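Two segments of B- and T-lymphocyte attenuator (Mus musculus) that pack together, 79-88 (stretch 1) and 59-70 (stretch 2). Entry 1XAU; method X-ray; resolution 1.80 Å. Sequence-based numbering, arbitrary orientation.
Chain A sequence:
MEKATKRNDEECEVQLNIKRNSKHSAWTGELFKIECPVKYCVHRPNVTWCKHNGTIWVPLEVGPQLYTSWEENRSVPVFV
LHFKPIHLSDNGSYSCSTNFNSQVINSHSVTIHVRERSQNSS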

ATOM      1  N   PHE A  79       7.188  -2.040  -0.476  1.00 17.61           N
ATOM      2  CA  PHE A  79       6.484  -2.098   0.810  1.00 16.68           C
ATOM      3  C   PHE A  79       5.159  -2.787   0.500  1.00 17.19           C
ATOM      4  O   PHE A  79       4.475  -2.405  -0.424  1.00 17.92           O
ATOM      5  CB  PHE A  79       6.245  -0.678   1.349  1.00 15.35           C
ATOM      6  CG  PHE A  79       5.632  -0.652   2.651  1.00 15.88           C
ATOM      7  CD1 PHE A  79       6.169  -1.386   3.700  1.00 16.91           C
ATOM      8  CD2 PHE A  79       4.503   0.175   2.872  1.00 15.97           C
ATOM      9  CE1 PHE A  79       5.581  -1.320   4.995  1.00 16.74           C
ATOM     10  CE2 PHE A  79       3.896   0.264   4.158  1.00 16.51           C
ATOM     11  CZ  PHE A  79       4.435  -0.500   5.212  1.00 18.45           C
ATOM     12  N   VAL A  80       4.816  -3.816   1.249  1.00 15.31           N
ATOM     13  CA  VAL A  80       3.672  -4.627   0.937  1.00 15.63           C
ATOM     14  C   VAL A  80       2.622  -4.681   2.030  1.00 14.47           C
ATOM     15  O   VAL A  80       2.986  -4.697   3.205  1.00 14.81           O
ATOM     16  CB  VAL A  80       4.245  -6.037   0.757  1.00 15.88           C
ATOM     17  CG1 VAL A  80       3.214  -6.981   0.235  1.00 16.08           C
ATOM     18  CG2 VAL A  80       5.454  -5.925  -0.204  1.00 18.20           C
ATOM     19  N   LEU A  81       1.363  -4.720   1.633  1.00 14.39           N
ATOM     20  CA  LEU A  81       0.224  -4.873   2.547  1.00 13.16           C
ATOM     21  C   LEU A  81      -0.308  -6.273   2.269  1.00 13.62           C
ATOM     22  O   LEU A  81      -0.743  -6.587   1.139  1.00 15.33           O
ATOM     23  CB  LEU A  81      -0.821  -3.774   2.272  1.00 12.93           C
ATOM     24  CG  LEU A  81      -2.076  -3.951   3.144  1.00 13.56           C
ATOM     25  CD1 LEU A  81      -1.681  -3.639   4.638  1.00 14.41           C
ATOM     26  CD2 LEU A  81      -3.181  -2.992   2.642  1.00 13.91           C
ATOM     27  N   HIS A  82      -0.376  -7.110   3.304  1.00 13.25           N
ATOM     28  CA  HIS A  82      -0.822  -8.518   3.144  1.00 13.48           C
ATOM     29  C   HIS A  82      -2.160  -8.742   3.825  1.00 14.17           C
ATOM     30  O   HIS A  82      -2.293  -8.458   5.024  1.00 14.40           O
ATOM     31  CB  HIS A  82       0.135  -9.438   3.853  1.00 15.24           C
ATOM     32  CG  HIS A  82       1.541  -9.344   3.363  1.00 16.18           C
ATOM     33  ND1 HIS A  82       2.041 -10.182   2.402  1.00 17.81           N
ATOM     34  CD2 HIS A  82       2.571  -8.565   3.768  1.00 17.66           C
ATOM     35  CE1 HIS A  82       3.334  -9.920   2.230  1.00 17.59           C
ATOM     36  NE2 HIS A  82       3.682  -8.950   3.047  1.00 17.65           N
ATOM     37  N   PHE A  83      -3.135  -9.242   3.100  1.00 12.87           N
ATOM     38  CA  PHE A  83      -4.438  -9.545   3.665  1.00 14.52           C
ATOM     39  C   PHE A  83      -4.448 -11.082   3.867  1.00 15.26           C
ATOM     40  O   PHE A  83      -4.298 -11.862   2.881  1.00 16.16           O
ATOM     41  CB  PHE A  83      -5.549  -9.215   2.654  1.00 13.67           C
ATOM     42  CG  PHE A  83      -5.615  -7.763   2.261  1.00 15.62           C
ATOM     43  CD1 PHE A  83      -6.588  -6.951   2.849  1.00 15.22           C
ATOM     44  CD2 PHE A  83      -4.738  -7.224   1.330  1.00 16.16           C
ATOM     45  CE1 PHE A  83      -6.683  -5.574   2.487  1.00 16.70           C
ATOM     46  CE2 PHE A  83      -4.808  -5.831   0.966  1.00 17.25           C
ATOM     47  CZ  PHE A  83      -5.811  -5.024   1.571  1.00 16.62           C
ATOM     48  N   LYS A  84      -4.683 -11.519   5.101  1.00 16.38           N
ATOM     49  CA  LYS A  84      -4.611 -12.929   5.469  1.00 17.93           C
ATOM     50  C   LYS A  84      -5.815 -13.318   6.309  1.00 18.22           C
ATOM     51  O   LYS A  84      -5.723 -13.365   7.554  1.00 17.38           O
ATOM     52  CB  LYS A  84      -3.335 -13.145   6.307  1.00 20.01           C
ATOM     53  CG  LYS A  84      -3.047 -14.629   6.677  1.00 22.46           C
ATOM     54  CD  LYS A  84      -1.666 -14.817   7.337  1.00 26.34           C
ATOM     55  CE  LYS A  84      -1.554 -16.273   7.967  1.00 28.09           C
ATOM     56  NZ  LYS A  84      -0.096 -16.819   8.009  1.00 31.30           N
ATOM     57  N   PRO A  85      -6.947 -13.571   5.661  1.00 18.23           N
ATOM     58  CA  PRO A  85      -7.143 -13.506   4.205  1.00 18.14           C
ATOM     59  C   PRO A  85      -7.854 -12.206   3.918  1.00 18.06           C
ATOM     60  O   PRO A  85      -8.198 -11.481   4.851  1.00 17.17           O
ATOM     61  CB  PRO A  85      -8.118 -14.662   3.946  1.00 19.84           C
ATOM     62  CG  PRO A  85      -9.022 -14.598   5.131  1.00 18.60           C
ATOM     63  CD  PRO A  85      -8.090 -14.226   6.329  1.00 18.90           C
ATOM     64  N   ILE A  86      -8.150 -11.953   2.647  1.00 17.26           N
ATOM     65  CA  ILE A  86      -8.899 -10.793   2.261  1.00 17.89           C
ATOM     66  C   ILE A  86     -10.420 -11.029   2.409  1.00 18.60           C
ATOM     67  O   ILE A  86     -10.898 -12.194   2.342  1.00 20.00           O
ATOM     68  CB  ILE A  86      -8.553 -10.357   0.831  1.00 16.56           C
ATOM     69  CG1 ILE A  86      -9.156  -8.955   0.645  1.00 16.51           C
ATOM     70  CG2 ILE A  86      -9.123 -11.357  -0.204  1.00 15.55           C
ATOM     71  CD1 ILE A  86      -8.445  -8.281  -0.493  1.00 17.70           C
ATOM     72  N   HIS A  87     -11.152  -9.973   2.738  1.00 18.38           N
ATOM     73  CA  HIS A  87     -12.593 -10.114   2.952  1.00 20.16           C
ATOM     74  C   HIS A  87     -13.371  -9.169   2.077  1.00 19.60           C
ATOM     75  O   HIS A  87     -12.826  -8.187   1.539  1.00 18.12           O
ATOM     76  CB  HIS A  87     -12.983  -9.771   4.408  1.00 21.57           C
ATOM     77  CG  HIS A  87     -12.119 -10.392   5.459  1.00 24.25           C
ATOM     78  ND1 HIS A  87     -11.128  -9.684   6.128  1.00 26.73           N
ATOM     79  CD2 HIS A  87     -12.092 -11.649   5.964  1.00 25.24           C
ATOM     80  CE1 HIS A  87     -10.524 -10.494   6.988  1.00 26.59           C
ATOM     81  NE2 HIS A  87     -11.094 -11.686   6.906  1.00 26.30           N
ATOM     82  N   LEU A  88     -14.687  -9.402   1.936  1.00 20.84           N
ATOM     83  CA  LEU A  88     -15.470  -8.444   1.151  1.00 21.55           C
ATOM     84  C   LEU A  88     -15.319  -7.022   1.639  1.00 21.71           C
ATOM     85  O   LEU A  88     -15.266  -6.077   0.807  1.00 21.57           O
ATOM     86  CB  LEU A  88     -17.008  -8.792   1.148  1.00 23.18           C
ATOM     87  CG  LEU A  88     -17.314 -10.073   0.362  1.00 25.13           C
ATOM     88  CD1 LEU A  88     -18.755 -10.641   0.797  1.00 25.38           C
ATOM     89  CD2 LEU A  88     -17.295  -9.756  -1.167  1.00 26.91           C
TER
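Stretch 2, residues 59-70: PLEVGPQLYTSW

An antiparallel pair of β-strands satisfies its backbone polar groups at alternate residues, and residues 59-70 of the B- and T-lymphocyte attenuator illustrate the rule against 79-88. Stretch 2 runs as an extended loop to G63, changes course through a type I turn from G63 to L66, and continues as a strand from L66 to W70. This strand lies beside F79-F83 with the N-to-C directions at 152° and the axes 4.7 Å apart at closest approach.

V80 and S69 form one hydrogen-bonded pair: V80 N donates to S69 O (2.8 Å) and S69 N to V80 O (3.0 Å). H82 and Y67 repeat it, with H82 N to Y67 O at 2.8 Å and Y67 N to H82 O at 3.1 Å. Beyond the last bridge, K84 N still donates to Q65 O (2.9 Å, nearly linear), and that carbonyl also accepts from a water 2.6 Å from Q65 O, which in turn donates to P85 O. The turn's own bond, L66 N to G63 O, is weak at 3.3 Å; G63 N to L66 O is the shorter of the pair at 2.9 Å.

Side chains follow the same alternation. On the face of V80 and H82, S69 OG and H82 NE2 are hydrogen-bonded at 2.8 Å, either being a possible donor; H82 CB meanwhile sits over the Y67 ring, 3.7 Å from its centroid. The other face is largely apolar: F79 CB lies 3.9 Å from the centroid of the six-membered ring of W70, and L66 CD1 touches both L81 CD1 (3.7 Å) and F83 CD1 (3.5 Å). From before the turn, L60 CD2 reaches L81 CD2 at 3.4 Å. Past the strand, a water accepts from Q65 NE2 (3.1 Å) and hydrogen-bonds H87 NE2 (3.2 Å), linking two side chains that share no direct hydrogen bond.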

ATOM      1  N   PRO A  59      -5.564   6.599   7.696  1.00 20.02           N
ATOM      2  CA  PRO A  59      -4.559   5.575   7.967  1.00 19.47           C
ATOM      3  C   PRO A  59      -5.292   4.275   8.143  1.00 19.16           C
ATOM      4  O   PRO A  59      -6.385   4.207   8.790  1.00 17.61           O
ATOM      5  CB  PRO A  59      -3.910   6.033   9.251  1.00 20.66           C
ATOM      6  CG  PRO A  59      -4.130   7.513   9.244  1.00 22.02           C
ATOM      7  CD  PRO A  59      -5.495   7.696   8.692  1.00 21.63           C
ATOM      8  N   LEU A  60      -4.680   3.243   7.578  1.00 17.83           N
ATOM      9  CA  LEU A  60      -5.224   1.903   7.610  1.00 18.63           C
ATOM     10  C   LEU A  60      -4.843   1.212   8.901  1.00 19.36           C
ATOM     11  O   LEU A  60      -3.671   1.185   9.282  1.00 19.92           O
ATOM     12  CB  LEU A  60      -4.693   1.100   6.414  1.00 18.97           C
ATOM     13  CG  LEU A  60      -5.180  -0.338   6.344  1.00 19.29           C
ATOM     14  CD1 LEU A  60      -6.720  -0.308   6.118  1.00 18.36           C
ATOM     15  CD2 LEU A  60      -4.528  -1.110   5.163  1.00 18.85           C
ATOM     16  N   GLU A  61      -5.826   0.662   9.566  1.00 18.74           N
ATOM     17  CA  GLU A  61      -5.562  -0.080  10.817  1.00 18.87           C
ATOM     18  C   GLU A  61      -5.158  -1.534  10.484  1.00 17.89           C
ATOM     19  O   GLU A  61      -5.864  -2.194   9.703  1.00 19.45           O
ATOM     20  CB  GLU A  61      -6.833  -0.079  11.655  1.00 18.88           C
ATOM     21  CG  GLU A  61      -6.675  -0.763  13.016  1.00 20.16           C
ATOM     22  CD  GLU A  61      -8.056  -0.649  13.782  1.00 22.20           C
ATOM     23  OE1 GLU A  61      -9.096  -0.949  13.121  1.00 22.88           O
ATOM     24  OE2 GLU A  61      -8.075  -0.269  14.964  1.00 21.82           O
ATOM     25  N   VAL A  62      -4.050  -1.996  11.050  1.00 16.85           N
ATOM     26  CA  VAL A  62      -3.605  -3.357  10.801  1.00 16.57           C
ATOM     27  C   VAL A  62      -4.010  -4.223  11.979  1.00 16.81           C
ATOM     28  O   VAL A  62      -4.483  -3.685  13.001  1.00 14.66           O
ATOM     29  CB  VAL A  62      -2.146  -3.403  10.477  1.00 17.55           C
ATOM     30  CG1 VAL A  62      -1.951  -2.714   9.058  1.00 19.98           C
ATOM     31  CG2 VAL A  62      -1.301  -2.654  11.552  1.00 18.86           C
ATOM     32  N   GLY A  63      -3.868  -5.552  11.876  1.00 15.84           N
ATOM     33  CA  GLY A  63      -4.324  -6.397  12.986  1.00 16.37           C
ATOM     34  C   GLY A  63      -4.058  -7.850  12.723  1.00 18.03           C
ATOM     35  O   GLY A  63      -3.143  -8.123  11.960  1.00 17.11           O
ATOM     36  N   PRO A  64      -4.828  -8.781  13.314  1.00 18.84           N
ATOM     37  CA  PRO A  64      -4.526 -10.213  13.063  1.00 19.92           C
ATOM     38  C   PRO A  64      -4.626 -10.752  11.663  1.00 19.72           C
ATOM     39  O   PRO A  64      -4.080 -11.794  11.385  1.00 20.80           O
ATOM     40  CB  PRO A  64      -5.459 -10.953  14.051  1.00 19.37           C
ATOM     41  CG  PRO A  64      -6.735 -10.164  13.956  1.00 21.38           C
ATOM     42  CD  PRO A  64      -6.190  -8.629  13.914  1.00 19.61           C
ATOM     43  N   GLN A  65      -5.279 -10.048  10.773  1.00 19.14           N
ATOM     44  CA  GLN A  65      -5.426 -10.527   9.400  1.00 19.17           C
ATOM     45  C   GLN A  65      -4.922  -9.495   8.380  1.00 17.51           C
ATOM     46  O   GLN A  65      -5.292  -9.583   7.217  1.00 16.59           O
ATOM     47  CB  GLN A  65      -6.913 -10.801   9.199  1.00 18.61           C
ATOM     48  CG  GLN A  65      -7.399 -11.898  10.158  1.00 22.14           C
ATOM     49  CD  GLN A  65      -8.841 -12.288   9.844  1.00 23.34           C
ATOM     50  OE1 GLN A  65      -9.685 -11.423   9.648  1.00 25.67           O
ATOM     51  NE2 GLN A  65      -9.118 -13.587   9.800  1.00 25.60           N
ATOM     52  N   LEU A  66      -4.109  -8.535   8.810  1.00 16.81           N
ATOM     53  CA  LEU A  66      -3.656  -7.476   7.879  1.00 16.71           C
ATOM     54  C   LEU A  66      -2.312  -7.031   8.440  1.00 17.16           C
ATOM     55  O   LEU A  66      -2.257  -6.530   9.614  1.00 17.64           O
ATOM     56  CB  LEU A  66      -4.579  -6.271   7.932  1.00 17.52           C
ATOM     57  CG  LEU A  66      -4.407  -5.251   6.822  1.00 18.40           C
ATOM     58  CD1 LEU A  66      -4.534  -5.910   5.495  1.00 18.17           C
ATOM     59  CD2 LEU A  66      -5.495  -4.086   7.019  1.00 19.24           C
ATOM     60  N   TYR A  67      -1.247  -7.155   7.647  1.00 16.96           N
ATOM     61  CA  TYR A  67       0.078  -6.806   8.157  1.00 15.74           C
ATOM     62  C   TYR A  67       0.936  -6.336   7.015  1.00 16.37           C
ATOM     63  O   TYR A  67       0.557  -6.481   5.856  1.00 14.72           O
ATOM     64  CB  TYR A  67       0.741  -8.004   8.917  1.00 16.18           C
ATOM     65  CG  TYR A  67       1.040  -9.184   8.013  1.00 16.54           C
ATOM     66  CD1 TYR A  67       2.297  -9.298   7.405  1.00 15.26           C
ATOM     67  CD2 TYR A  67       0.110 -10.195   7.802  1.00 17.60           C
ATOM     68  CE1 TYR A  67       2.622 -10.380   6.620  1.00 17.40           C
ATOM     69  CE2 TYR A  67       0.433 -11.340   6.997  1.00 17.87           C
ATOM     70  CZ  TYR A  67       1.669 -11.419   6.416  1.00 18.79           C
ATOM     71  OH  TYR A  67       1.950 -12.510   5.572  1.00 18.98           O
ATOM     72  N   THR A  68       2.125  -5.802   7.337  1.00 15.75           N
ATOM     73  CA  THR A  68       2.974  -5.261   6.292  1.00 16.65           C
ATOM     74  C   THR A  68       4.341  -5.900   6.299  1.00 18.29           C
ATOM     75  O   THR A  68       4.758  -6.588   7.292  1.00 17.99           O
ATOM     76  CB  THR A  68       3.164  -3.728   6.441  1.00 15.44           C
ATOM     77  OG1 THR A  68       3.868  -3.442   7.658  1.00 16.22           O
ATOM     78  CG2 THR A  68       1.790  -2.963   6.523  1.00 13.52           C
ATOM     79  N   SER A  69       5.045  -5.743   5.192  1.00 18.16           N
ATOM     80  CA  SER A  69       6.426  -6.267   5.127  1.00 19.15           C
ATOM     81  C   SER A  69       7.159  -5.482   4.035  1.00 20.64           C
ATOM     82  O   SER A  69       6.560  -4.765   3.186  1.00 18.94           O
ATOM     83  CB  SER A  69       6.477  -7.761   4.750  1.00 18.70           C
ATOM     84  OG  SER A  69       6.250  -8.022   3.375  1.00 19.56           O
ATOM     85  N   TRP A  70       8.478  -5.657   4.027  1.00 20.88           N
ATOM     86  CA  TRP A  70       9.291  -5.056   2.988  1.00 23.60           C
ATOM     87  C   TRP A  70       9.884  -6.205   2.165  1.00 26.63           C
ATOM     88  O   TRP A  70      10.302  -7.220   2.713  1.00 26.61           O
ATOM     89  CB  TRP A  70      10.404  -4.166   3.576  1.00 22.67           C
ATOM     90  CG  TRP A  70       9.953  -2.857   3.958  1.00 21.75           C
ATOM     91  CD1 TRP A  70       9.516  -2.476   5.176  1.00 22.18           C
ATOM     92  CD2 TRP A  70       9.976  -1.685   3.140  1.00 21.64           C
ATOM     93  NE1 TRP A  70       9.288  -1.118   5.188  1.00 22.62           N
ATOM     94  CE2 TRP A  70       9.562  -0.611   3.944  1.00 21.34           C
ATOM     95  CE3 TRP A  70      10.321  -1.443   1.806  1.00 20.15           C
ATOM     96  CZ2 TRP A  70       9.485   0.707   3.467  1.00 22.86           C
ATOM     97  CZ3 TRP A  70      10.233  -0.107   1.313  1.00 20.40           C
ATOM     98  CH2 TRP A  70       9.827   0.935   2.137  1.00 20.98           C
TER
HETATM   99  O   HOH W   1      -7.468  -9.021   5.831  1.00 22.32           O
HETATM  100  O   HOH W   2     -11.908 -14.255   8.716  1.00 57.99           O
HETATM  101  O   HOH W   3       2.362 -14.685   8.105  1.00 40.40           O